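Mandelate racemase / muconate lactonizing enzyme, C-terminal domain protein (Pseudovibrio sp. JE062, PDB 4JHM) is of unknown function but belongs to the enolase superfamily, joining an N-terminal capping domain to a C-terminal domain of the TIM-barrel kind. Local coordinates at residues E49-T54 with K115-G120; R71-G76 with G93-W98; L83-L88 with G278-N283. All coordinates share one frame; numbering follows the deposited sequence.

Overall arrangement
Interactions 1 and 2 lie wholly within the N-terminal domain, whereas interaction 3 pairs its helix 85-92 with helix 279-291 of the C-terminal barrel domain. Along the chain, both segments of interaction 2 fall between the two of interaction 1; of interaction 3, 83-88 lies between 71-76 and 93-98, and 278-283 follows 115-120. The centres of interactions 1 and 3 are about 12 Å apart, and the two touch where Lys-115 NZ probably hydrogen-bonds Thr-85 OG1. Interaction 2 is centred about 16 Å from interaction 3 and 20 Å from interaction 1. Helix 100-119 adjoins all three contacts, and interactions 1 and 3 both touch a neighbouring subunit, which places the domain joint beside a subunit interface.

Interaction 1. Residues E49-T54 with K115-G120; sequences EGLGAT and KGKKAG
Glu-49 and Lys-117 meet where an extended segment passes the last turn of a helix. The backbone of Glu-49 is extended (phi -123°, psi 142°) and runs into strand 50-58, while Lys-117 is still helical, shortly before helix 100-119 closes in a Schellman motif with Gly-120 at the C-prime position. The side chain of Lys-117 spans the gap. Its CG stands beside the backbone N and the chain is extended beyond it, which carries NZ to 3.0 Å from Glu-49 O in a hydrogen bond. The donor sits 24° out of the carbonyl plane. Two carbons back, Lys-117 CD lies 3.6 Å from the same Glu-49 O, and Leu-51 CG approaches NZ to 4.2 Å. The carboxylate of Glu-49 does not join this bond: OE1 is 5.3 Å from Lys-117 NZ, and OE2 makes a salt bridge with Arg-41. Asp-113, one helical turn before Lys-117, uses OD2 both for a salt bridge to Lys-117 NZ and to accept from Leu-51 N. The lysine has a carbonyl and a carboxylate as partners, which would probably favour its charged form, and with Asp-113 it ties the start of the 50-58 region, outermost in the chain's antiparallel sheet, to helix 100-119.

Interaction 2. Residues R71-G76 with G93-W98; sequences RTIVPG and GARCTW
Arg-95 touches Ile-73 with its aliphatic stem and not with its flat end: Arg-95 CG lies 4.1 Å from Ile-73 CG2, whereas the central guanidinium carbon, Arg-95 CZ, is 7.3 Å from the same Ile-73 CG2. The planar group is led away by bends at chi2 and chi3. It makes a cation-pi contact with Trp-91, whose backbone O accepts from Arg-95 NE, and its NH1 forms a salt bridge with Glu-59 of a neighbouring subunit.

What remains between the segments is mostly aliphatic. Ile-73 has CG1 beside its backbone N (chi1 -70°) and CD1 anti across chi2 (172°), which carries CD1 to 3.6 Å from Thr-97 CG2, with Ile-73 CG1 4.0 Å from that methyl; the two side chains meet at about a right angle. Here the end of helix 65-73, weakly bonded and passing into a 3-10 turn, is packed against the irregular connection between helices 85-92 and 100-119, within the helical part of the N-terminal capping domain, and helix 100-119 covers the contact too, Ile-73 lying on Lys-104 and Ile-107. The CA atoms of Ile-73 and Arg-95 are 6.5 Å apart, those of Thr-72 and Thr-97 7.6 Å.

At that second pair the two side chains cross obliquely and their hydroxyls do not bond, Thr-72 OG1 standing 4.1 Å from Thr-97 OG1. Ser-69, one turn earlier in the helix, serves both: its backbone O accepts from Thr-72 OG1, and its OG is hydrogen-bonded to Thr-97 OG1, which also caps Gly-99 N weakly ahead of helix 100-119.

Interaction 3. Residues L83-L88 with G278-N283; sequences LMTQEL and GITQLN
Thr-280 divides its two branches between Thr-85 and Gln-86. With chi1 at -76°, its OG1 stands beside the backbone N and its CG2 anti to that N; OG1 comes 3.6 Å from Thr-85 O, and CG2 3.7 Å from Gln-86 OE1. Gln-86 contributes by a bend at chi2 (54°), which folds the amide back so that its oxygen meets the threonine methyl, the two side chains crossing at about a right angle. Thr-85 and Thr-280 instead slide past each other in opposite directions, with Thr-85 CB 3.9 Å from Thr-280 OG1.

The backbones approach at the first turns of two helices, Gln-86 CA lying 6.8 Å from Thr-280 CA. Selenomethionine Met-84 and Gly-278 occupy the respective N-cap positions. Gly-278 offers its O to both Gln-281 N (3.0 Å) and Leu-282 N (3.1 Å), as at the start of a helix.

The polar atoms find their bonds beyond the two segments. Thr-280 OG1 is hydrogen-bonded to Asp-108 OD2 and Trp-112 NE1 of helix 100-119, and Thr-85 OG1 is paired with Lys-115 NZ, with a weak hydrogen bond to Gly-128 O of a neighbouring subunit besides. Because NE1 of Trp-112 can only donate, the threonine proton is probably directed to Asp-108. Within the two segments the contact is van der Waals only; Lys-284, the next residue of helix 279-291, adds a direct hydrogen bond between the helices from its NZ to Gln-86 OE1, while Asp-108 and Trp-112 hold Thr-280 across the boundary between the N-terminal and barrel domains.

Interaction 1. Residues E49-T54 with K115-G120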
ATOM      1  N   GLU A  49      12.679  50.913 -10.738  1.00 94.36           N
ATOM      2  CA  GLU A  49      13.108  50.314  -9.474  1.00 95.04           C
ATOM      3  C   GLU A  49      12.105  49.299  -8.929  1.00 90.94           C
ATOM      4  O   GLU A  49      10.893  49.488  -9.039  1.00 90.62           O
ATOM      5  CB  GLU A  49      13.398  51.397  -8.428  1.00 97.35           C
ATOM      6  CG  GLU A  49      12.176  52.108  -7.868  1.00 99.51           C
ATOM      7  CD  GLU A  49      12.542  53.113  -6.789  1.00103.26           C
ATOM      8  OE1 GLU A  49      11.806  53.197  -5.780  1.00103.00           O
ATOM      9  OE2 GLU A  49      13.573  53.809  -6.945  1.00 98.35           O
ATOM     10  N   GLY A  50      12.624  48.222  -8.344  1.00 89.32           N
ATOM     11  CA  GLY A  50      11.791  47.130  -7.836  1.00 84.01           C
ATOM     12  C   GLY A  50      11.912  46.968  -6.337  1.00 81.65           C
ATOM     13  O   GLY A  50      12.999  47.097  -5.778  1.00 78.10           O
ATOM     14  N   LEU A  51      10.787  46.687  -5.684  1.00 84.68           N
ATOM     15  CA  LEU A  51      10.760  46.524  -4.236  1.00 84.66           C
ATOM     16  C   LEU A  51      10.351  45.112  -3.835  1.00 84.93           C
ATOM     17  O   LEU A  51       9.396  44.548  -4.372  1.00 83.40           O
ATOM     18  CB  LEU A  51       9.784  47.509  -3.596  1.00 86.06           C
ATOM     19  CG  LEU A  51       9.730  48.921  -4.172  1.00 89.22           C
ATOM     20  CD1 LEU A  51       8.743  49.750  -3.364  1.00 88.35           C
ATOM     21  CD2 LEU A  51      11.110  49.560  -4.184  1.00 90.45           C
ATOM     22  N   GLY A  52      11.086  44.559  -2.875  1.00 86.11           N
ATOM     23  CA  GLY A  52      10.747  43.281  -2.262  1.00 82.26           C
ATOM     24  C   GLY A  52      11.083  43.364  -0.791  1.00 78.70           C
ATOM     25  O   GLY A  52      11.818  44.258  -0.377  1.00 78.89           O
ATOM     26  N   ALA A  53      10.550  42.442   0.002  1.00 76.29           N
ATOM     27  CA  ALA A  53      10.733  42.498   1.446  1.00 73.90           C
ATOM     28  C   ALA A  53      10.426  41.169   2.113  1.00 74.24           C
ATOM     29  O   ALA A  53       9.524  40.447   1.691  1.00 84.75           O
ATOM     30  CB  ALA A  53       9.842  43.577   2.038  1.00 74.98           C
ATOM     31  N   THR A  54      11.180  40.853   3.158  1.00 68.86           N
ATOM     32  CA  THR A  54      10.854  39.724   4.011  1.00 69.82           C
ATOM     33  C   THR A  54      11.018  40.113   5.477  1.00 72.82           C
ATOM     34  O   THR A  54      11.870  40.927   5.837  1.00 67.40           O
ATOM     35  CB  THR A  54      11.715  38.483   3.704  1.00 69.27           C
ATOM     36  OG1 THR A  54      11.131  37.335   4.333  1.00 62.32           O
ATOM     37  CG2 THR A  54      13.141  38.669   4.210  1.00 71.12           C
ATOM     38  N   LYS A 115       9.002  44.121 -13.448  1.00 84.54           N
ATOM     39  CA  LYS A 115       8.333  43.594 -14.635  1.00 86.26           C
ATOM     40  C   LYS A 115       6.899  44.106 -14.729  1.00 85.96           C
ATOM     41  O   LYS A 115       6.393  44.344 -15.821  1.00 92.14           O
ATOM     42  CB  LYS A 115       8.337  42.064 -14.606  1.00 90.32           C
ATOM     43  CG  LYS A 115       7.612  41.409 -15.772  1.00 93.46           C
ATOM     44  CD  LYS A 115       7.350  39.931 -15.510  1.00 93.26           C
ATOM     45  CE  LYS A 115       8.632  39.113 -15.517  1.00 92.98           C
ATOM     46  NZ  LYS A 115       8.365  37.654 -15.361  1.00 92.18           N
ATOM     47  N   GLY A 116       6.246  44.273 -13.584  1.00 83.82           N
ATOM     48  CA  GLY A 116       4.888  44.803 -13.558  1.00 84.92           C
ATOM     49  C   GLY A 116       4.858  46.267 -13.950  1.00 87.67           C
ATOM     50  O   GLY A 116       4.017  46.697 -14.743  1.00 87.73           O
ATOM     51  N   LYS A 117       5.787  47.032 -13.389  1.00 87.16           N
ATOM     52  CA  LYS A 117       5.866  48.460 -13.647  1.00 89.38           C
ATOM     53  C   LYS A 117       6.185  48.746 -15.109  1.00 90.19           C
ATOM     54  O   LYS A 117       5.653  49.693 -15.683  1.00 88.61           O
ATOM     55  CB  LYS A 117       6.908  49.102 -12.729  1.00 89.53           C
ATOM     56  CG  LYS A 117       6.427  49.232 -11.290  1.00 90.18           C
ATOM     57  CD  LYS A 117       7.541  49.655 -10.344  1.00 90.05           C
ATOM     58  CE  LYS A 117       7.031  49.792  -8.919  1.00 87.00           C
ATOM     59  NZ  LYS A 117       8.132  50.020  -7.944  1.00 85.78           N
ATOM     60  N   LYS A 118       7.044  47.925 -15.707  1.00 89.69           N
ATOM     61  CA  LYS A 118       7.395  48.082 -17.117  1.00 92.35           C
ATOM     62  C   LYS A 118       6.266  47.576 -18.004  1.00 90.67           C
ATOM     63  O   LYS A 118       6.053  48.080 -19.107  1.00 90.27           O
ATOM     64  CB  LYS A 118       8.698  47.345 -17.447  1.00 94.60           C
ATOM     65  CG  LYS A 118       9.942  48.019 -16.889  1.00 98.49           C
ATOM     66  CD  LYS A 118      11.187  47.686 -17.697  1.00100.47           C
ATOM     67  CE  LYS A 118      12.392  48.475 -17.202  1.00101.61           C
ATOM     68  NZ  LYS A 118      13.572  48.353 -18.103  1.00102.39           N
ATOM     69  N   ALA A 119       5.545  46.574 -17.513  1.00 88.39           N
ATOM     70  CA  ALA A 119       4.392  46.036 -18.224  1.00 89.24           C
ATOM     71  C   ALA A 119       3.210  47.004 -18.153  1.00 87.89           C
ATOM     72  O   ALA A 119       2.283  46.923 -18.954  1.00 86.62           O
ATOM     73  CB  ALA A 119       4.005  44.679 -17.652  1.00 86.09           C
ATOM     74  N   GLY A 120       3.247  47.908 -17.182  1.00 87.94           N
ATOM     75  CA  GLY A 120       2.193  48.896 -17.015  1.00 91.34           C
ATOM     76  C   GLY A 120       0.907  48.321 -16.452  1.00 92.56           C
ATOM     77  O   GLY A 120      -0.168  48.873 -16.683  1.00 94.47           O
TER

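Interaction 2. Residues R71-G76 with G93-W98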
ATOM      1  N   ARG A  71      23.489  40.463   1.926  1.00 73.63           N
ATOM      2  CA  ARG A  71      24.746  41.118   1.577  1.00 80.55           C
ATOM      3  C   ARG A  71      25.641  40.226   0.724  1.00 79.91           C
ATOM      4  O   ARG A  71      26.295  40.699  -0.199  1.00 81.40           O
ATOM      5  CB  ARG A  71      25.508  41.520   2.840  1.00 84.62           C
ATOM      6  CG  ARG A  71      26.881  42.115   2.563  1.00 90.59           C
ATOM      7  CD  ARG A  71      27.548  42.597   3.842  1.00 92.90           C
ATOM      8  NE  ARG A  71      28.503  43.672   3.590  1.00 94.88           N
ATOM      9  CZ  ARG A  71      29.812  43.500   3.454  1.00 98.00           C
ATOM     10  NH1 ARG A  71      30.345  42.288   3.549  1.00 95.43           N
ATOM     11  NH2 ARG A  71      30.595  44.549   3.224  1.00101.83           N
ATOM     12  N   THR A  72      25.673  38.937   1.048  1.00 77.41           N
ATOM     13  CA  THR A  72      26.576  38.006   0.389  1.00 75.58           C
ATOM     14  C   THR A  72      26.017  37.536  -0.952  1.00 75.01           C
ATOM     15  O   THR A  72      26.747  37.001  -1.786  1.00 73.73           O
ATOM     16  CB  THR A  72      26.867  36.787   1.290  1.00 75.68           C
ATOM     17  OG1 THR A  72      25.669  36.030   1.500  1.00 73.74           O
ATOM     18  CG2 THR A  72      27.408  37.241   2.633  1.00 76.21           C
ATOM     19  N   ILE A  73      24.722  37.750  -1.158  1.00 75.82           N
ATOM     20  CA  ILE A  73      24.037  37.271  -2.352  1.00 76.70           C
ATOM     21  C   ILE A  73      24.037  38.297  -3.482  1.00 79.44           C
ATOM     22  O   ILE A  73      24.334  37.966  -4.632  1.00 77.21           O
ATOM     23  CB  ILE A  73      22.570  36.936  -2.037  1.00 74.29           C
ATOM     24  CG1 ILE A  73      22.482  35.694  -1.149  1.00 73.51           C
ATOM     25  CG2 ILE A  73      21.788  36.713  -3.320  1.00 75.99           C
ATOM     26  CD1 ILE A  73      21.086  35.419  -0.635  1.00 73.55           C
ATOM     27  N   VAL A  74      23.721  39.541  -3.136  1.00 79.93           N
ATOM     28  CA  VAL A  74      23.338  40.556  -4.122  1.00 79.59           C
ATOM     29  C   VAL A  74      24.458  41.184  -4.963  1.00 79.88           C
ATOM     30  O   VAL A  74      24.172  41.766  -6.007  1.00 86.22           O
ATOM     31  CB  VAL A  74      22.541  41.701  -3.459  1.00 80.76           C
ATOM     32  CG1 VAL A  74      21.267  41.166  -2.826  1.00 78.84           C
ATOM     33  CG2 VAL A  74      23.390  42.433  -2.434  1.00 83.91           C
ATOM     34  N   PRO A  75      25.724  41.087  -4.527  1.00 79.61           N
ATOM     35  CA  PRO A  75      26.753  41.698  -5.373  1.00 83.89           C
ATOM     36  C   PRO A  75      26.744  41.151  -6.803  1.00 86.82           C
ATOM     37  O   PRO A  75      27.070  41.875  -7.745  1.00 92.01           O
ATOM     38  CB  PRO A  75      28.060  41.328  -4.663  1.00 81.77           C
ATOM     39  CG  PRO A  75      27.674  41.105  -3.245  1.00 78.85           C
ATOM     40  CD  PRO A  75      26.296  40.505  -3.302  1.00 80.29           C
ATOM     41  N   GLY A  76      26.362  39.885  -6.954  1.00 86.98           N
ATOM     42  CA  GLY A  76      26.325  39.231  -8.258  1.00 89.37           C
ATOM     43  C   GLY A  76      25.136  39.631  -9.116  1.00 92.76           C
ATOM     44  O   GLY A  76      25.084  39.295 -10.300  1.00 99.21           O
ATOM     45  N   GLY A  93      18.828  30.114  -6.430  1.00 75.37           N
ATOM     46  CA  GLY A  93      18.853  28.800  -5.795  1.00 71.68           C
ATOM     47  C   GLY A  93      20.236  28.162  -5.754  1.00 71.81           C
ATOM     48  O   GLY A  93      20.424  27.122  -5.125  1.00 70.46           O
ATOM     49  N   ALA A  94      21.205  28.775  -6.427  1.00 72.66           N
ATOM     50  CA  ALA A  94      22.576  28.278  -6.415  1.00 75.95           C
ATOM     51  C   ALA A  94      23.480  29.132  -5.521  1.00 80.94           C
ATOM     52  O   ALA A  94      24.675  28.854  -5.399  1.00 84.72           O
ATOM     53  CB  ALA A  94      23.132  28.233  -7.831  1.00 78.72           C
ATOM     54  N   ARG A  95      22.913  30.170  -4.905  1.00 78.65           N
ATOM     55  CA  ARG A  95      23.660  31.015  -3.972  1.00 78.85           C
ATOM     56  C   ARG A  95      23.731  30.370  -2.590  1.00 77.72           C
ATOM     57  O   ARG A  95      22.709  30.196  -1.931  1.00 73.38           O
ATOM     58  CB  ARG A  95      22.995  32.387  -3.827  1.00 80.30           C
ATOM     59  CG  ARG A  95      22.922  33.239  -5.085  1.00 79.11           C
ATOM     60  CD  ARG A  95      24.252  33.327  -5.808  1.00 78.78           C
ATOM     61  NE  ARG A  95      24.252  32.457  -6.975  1.00 84.28           N
ATOM     62  CZ  ARG A  95      25.338  32.084  -7.636  1.00 84.47           C
ATOM     63  NH1 ARG A  95      26.532  32.500  -7.243  1.00 89.37           N
ATOM     64  NH2 ARG A  95      25.225  31.288  -8.692  1.00 85.40           N
ATOM     65  N   CYS A  96      24.937  30.032  -2.144  1.00 80.63           N
ATOM     66  CA  CYS A  96      25.118  29.420  -0.834  1.00 82.67           C
ATOM     67  C   CYS A  96      25.006  30.466   0.278  1.00 85.31           C
ATOM     68  O   CYS A  96      25.752  31.445   0.292  1.00 88.48           O
ATOM     69  CB  CYS A  96      26.478  28.720  -0.760  1.00 86.69           C
ATOM     70  SG  CYS A  96      26.690  27.363  -1.943  1.00 93.22           S
ATOM     71  N   THR A  97      24.064  30.255   1.196  1.00 82.88           N
ATOM     72  CA  THR A  97      23.875  31.132   2.357  1.00 79.10           C
ATOM     73  C   THR A  97      22.848  30.525   3.297  1.00 73.92           C
ATOM     74  O   THR A  97      21.768  30.130   2.863  1.00 83.96           O
ATOM     75  CB  THR A  97      23.369  32.533   1.958  1.00 80.35           C
ATOM     76  OG1 THR A  97      23.069  33.289   3.136  1.00 78.71           O
ATOM     77  CG2 THR A  97      22.112  32.433   1.115  1.00 81.14           C
ATOM     78  N   TRP A  98      23.173  30.469   4.585  1.00 71.74           N
ATOM     79  CA  TRP A  98      22.269  29.883   5.582  1.00 66.65           C
ATOM     80  C   TRP A  98      20.970  30.662   5.757  1.00 68.82           C
ATOM     81  O   TRP A  98      20.075  30.214   6.468  1.00 73.58           O
ATOM     82  CB  TRP A  98      22.962  29.751   6.942  1.00 64.27           C
ATOM     83  CG  TRP A  98      23.956  28.645   6.985  1.00 57.84           C
ATOM     84  CD1 TRP A  98      25.297  28.755   7.191  1.00 57.68           C
ATOM     85  CD2 TRP A  98      23.686  27.255   6.801  1.00 55.31           C
ATOM     86  NE1 TRP A  98      25.884  27.512   7.152  1.00 58.16           N
ATOM     87  CE2 TRP A  98      24.916  26.573   6.912  1.00 56.22           C
ATOM     88  CE3 TRP A  98      22.522  26.517   6.551  1.00 52.43           C
ATOM     89  CZ2 TRP A  98      25.016  25.190   6.781  1.00 55.09           C
ATOM     90  CZ3 TRP A  98      22.622  25.149   6.417  1.00 51.76           C
ATOM     91  CH2 TRP A  98      23.863  24.498   6.532  1.00 54.78           C
TER

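Interaction 3. Residues L83-L88 with G278-N283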
ATOM      1  N   LEU A  83      14.007  40.942 -15.583  1.00 82.42           N
ATOM      2  CA  LEU A  83      12.770  40.551 -16.252  1.00 86.40           C
ATOM      3  C   LEU A  83      12.701  39.043 -16.489  1.00 88.34           C
ATOM      4  O   LEU A  83      11.621  38.488 -16.686  1.00 89.81           O
ATOM      5  CB  LEU A  83      12.629  41.296 -17.582  1.00 88.82           C
ATOM      6  CG  LEU A  83      12.492  42.814 -17.468  1.00 88.15           C
ATOM      7  CD1 LEU A  83      12.618  43.451 -18.841  1.00 91.02           C
ATOM      8  CD2 LEU A  83      11.176  43.199 -16.808  1.00 85.76           C
HETATM    9  N   MSE A  84      13.856  38.388 -16.471  1.00 91.35           N
HETATM   10  CA  MSE A  84      13.925  36.938 -16.614  1.00 88.98           C
HETATM   11  C   MSE A  84      13.868  36.337 -15.241  1.00 85.28           C
HETATM   12  O   MSE A  84      14.874  35.846 -14.730  1.00 80.61           O
HETATM   13  CB  MSE A  84      15.224  36.570 -17.319  1.00 91.02           C
HETATM   14  CG  MSE A  84      15.367  37.352 -18.621  1.00 92.68           C
HETATM   15 SE   MSE A  84      14.023  36.714 -19.915  1.00 96.91          SE
HETATM   16  CE  MSE A  84      15.168  35.420 -20.862  1.00 96.05           C
ATOM     17  N   THR A  85      12.677  36.364 -14.645  1.00 86.31           N
ATOM     18  CA  THR A  85      12.478  36.011 -13.234  1.00 83.05           C
ATOM     19  C   THR A  85      12.738  34.539 -12.897  1.00 81.88           C
ATOM     20  O   THR A  85      13.036  34.207 -11.747  1.00 77.84           O
ATOM     21  CB  THR A  85      11.045  36.354 -12.771  1.00 80.89           C
ATOM     22  OG1 THR A  85      10.093  35.673 -13.597  1.00 81.53           O
ATOM     23  CG2 THR A  85      10.794  37.845 -12.845  1.00 81.77           C
ATOM     24  N   GLN A  86      12.608  33.657 -13.880  1.00 81.11           N
ATOM     25  CA  GLN A  86      12.829  32.238 -13.639  1.00 78.61           C
ATOM     26  C   GLN A  86      14.317  31.920 -13.694  1.00 81.69           C
ATOM     27  O   GLN A  86      14.814  31.091 -12.929  1.00 84.06           O
ATOM     28  CB  GLN A  86      12.065  31.389 -14.653  1.00 78.10           C
ATOM     29  CG  GLN A  86      12.335  29.898 -14.536  1.00 78.80           C
ATOM     30  CD  GLN A  86      12.106  29.370 -13.131  1.00 73.36           C
ATOM     31  OE1 GLN A  86      10.983  29.385 -12.628  1.00 71.29           O
ATOM     32  NE2 GLN A  86      13.173  28.896 -12.493  1.00 67.18           N
ATOM     33  N   GLU A  87      15.026  32.577 -14.606  1.00 85.20           N
ATOM     34  CA  GLU A  87      16.469  32.402 -14.719  1.00 85.78           C
ATOM     35  C   GLU A  87      17.170  33.021 -13.512  1.00 83.45           C
ATOM     36  O   GLU A  87      18.198  32.516 -13.060  1.00 88.28           O
ATOM     37  CB  GLU A  87      16.986  33.019 -16.021  1.00 89.13           C
ATOM     38  CG  GLU A  87      18.497  32.951 -16.194  1.00 94.09           C
ATOM     39  CD  GLU A  87      19.221  34.110 -15.534  1.00 97.54           C
ATOM     40  OE1 GLU A  87      20.246  33.871 -14.858  1.00 95.16           O
ATOM     41  OE2 GLU A  87      18.761  35.263 -15.689  1.00100.79           O
ATOM     42  N   LEU A  88      16.609  34.112 -12.997  1.00 76.92           N
ATOM     43  CA  LEU A  88      17.116  34.745 -11.783  1.00 74.21           C
ATOM     44  C   LEU A  88      16.883  33.825 -10.587  1.00 75.24           C
ATOM     45  O   LEU A  88      17.789  33.561  -9.798  1.00 73.06           O
ATOM     46  CB  LEU A  88      16.413  36.081 -11.545  1.00 74.30           C
ATOM     47  CG  LEU A  88      17.028  36.969 -10.460  1.00 76.43           C
ATOM     48  CD1 LEU A  88      18.419  37.424 -10.871  1.00 81.21           C
ATOM     49  CD2 LEU A  88      16.138  38.167 -10.169  1.00 73.41           C
ATOM     50  N   GLY A 278       9.856  33.602  -3.186  1.00 69.08           N
ATOM     51  CA  GLY A 278       9.280  34.721  -3.924  1.00 70.52           C
ATOM     52  C   GLY A 278       8.066  34.365  -4.765  1.00 70.27           C
ATOM     53  O   GLY A 278       7.584  33.234  -4.747  1.00 71.78           O
ATOM     54  N   ILE A 279       7.583  35.358  -5.505  1.00 70.68           N
ATOM     55  CA  ILE A 279       6.426  35.220  -6.382  1.00 65.72           C
ATOM     56  C   ILE A 279       6.567  34.006  -7.292  1.00 65.63           C
ATOM     57  O   ILE A 279       5.644  33.203  -7.428  1.00 66.24           O
ATOM     58  CB  ILE A 279       6.273  36.475  -7.268  1.00 67.16           C
ATOM     59  CG1 ILE A 279       6.146  37.740  -6.411  1.00 69.76           C
ATOM     60  CG2 ILE A 279       5.067  36.351  -8.185  1.00 69.95           C
ATOM     61  CD1 ILE A 279       4.833  37.865  -5.665  1.00 69.00           C
ATOM     62  N   THR A 280       7.730  33.888  -7.920  1.00 67.27           N
ATOM     63  CA  THR A 280       8.025  32.792  -8.831  1.00 67.35           C
ATOM     64  C   THR A 280       7.589  31.429  -8.298  1.00 71.17           C
ATOM     65  O   THR A 280       7.080  30.599  -9.047  1.00 82.50           O
ATOM     66  CB  THR A 280       9.536  32.733  -9.110  1.00 68.36           C
ATOM     67  OG1 THR A 280       9.898  33.788 -10.014  1.00 69.63           O
ATOM     68  CG2 THR A 280       9.938  31.383  -9.696  1.00 64.65           C
ATOM     69  N   GLN A 281       7.794  31.200  -7.006  1.00 65.01           N
ATOM     70  CA  GLN A 281       7.556  29.891  -6.421  1.00 61.73           C
ATOM     71  C   GLN A 281       6.157  29.772  -5.837  1.00 65.47           C
ATOM     72  O   GLN A 281       5.494  28.750  -6.011  1.00 68.61           O
ATOM     73  CB  GLN A 281       8.597  29.604  -5.338  1.00 60.46           C
ATOM     74  CG  GLN A 281      10.028  29.577  -5.858  1.00 60.92           C
ATOM     75  CD  GLN A 281      10.286  28.407  -6.785  1.00 60.36           C
ATOM     76  OE1 GLN A 281      10.378  28.570  -7.997  1.00 64.67           O
ATOM     77  NE2 GLN A 281      10.382  27.214  -6.217  1.00 62.79           N
ATOM     78  N   LEU A 282       5.708  30.803  -5.129  1.00 68.21           N
ATOM     79  CA  LEU A 282       4.374  30.770  -4.551  1.00 67.32           C
ATOM     80  C   LEU A 282       3.423  30.427  -5.669  1.00 68.85           C
ATOM     81  O   LEU A 282       2.672  29.456  -5.595  1.00 67.35           O
ATOM     82  CB  LEU A 282       3.988  32.118  -3.949  1.00 69.53           C
ATOM     83  CG  LEU A 282       2.583  32.156  -3.334  1.00 71.97           C
ATOM     84  CD1 LEU A 282       2.495  31.222  -2.135  1.00 72.74           C
ATOM     85  CD2 LEU A 282       2.208  33.571  -2.924  1.00 73.57           C
ATOM     86  N   ASN A 283       3.490  31.242  -6.716  1.00 69.72           N
ATOM     87  CA  ASN A 283       2.675  31.080  -7.905  1.00 67.23           C
ATOM     88  C   ASN A 283       2.532  29.620  -8.318  1.00 64.01           C
ATOM     89  O   ASN A 283       1.435  29.151  -8.615  1.00 72.49           O
ATOM     90  CB  ASN A 283       3.287  31.893  -9.048  1.00 67.78           C
ATOM     91  CG  ASN A 283       2.403  31.930 -10.273  1.00 67.92           C
ATOM     92  OD1 ASN A 283       1.303  32.480 -10.246  1.00 66.60           O
ATOM     93  ND2 ASN A 283       2.881  31.345 -11.360  1.00 73.80           N
TER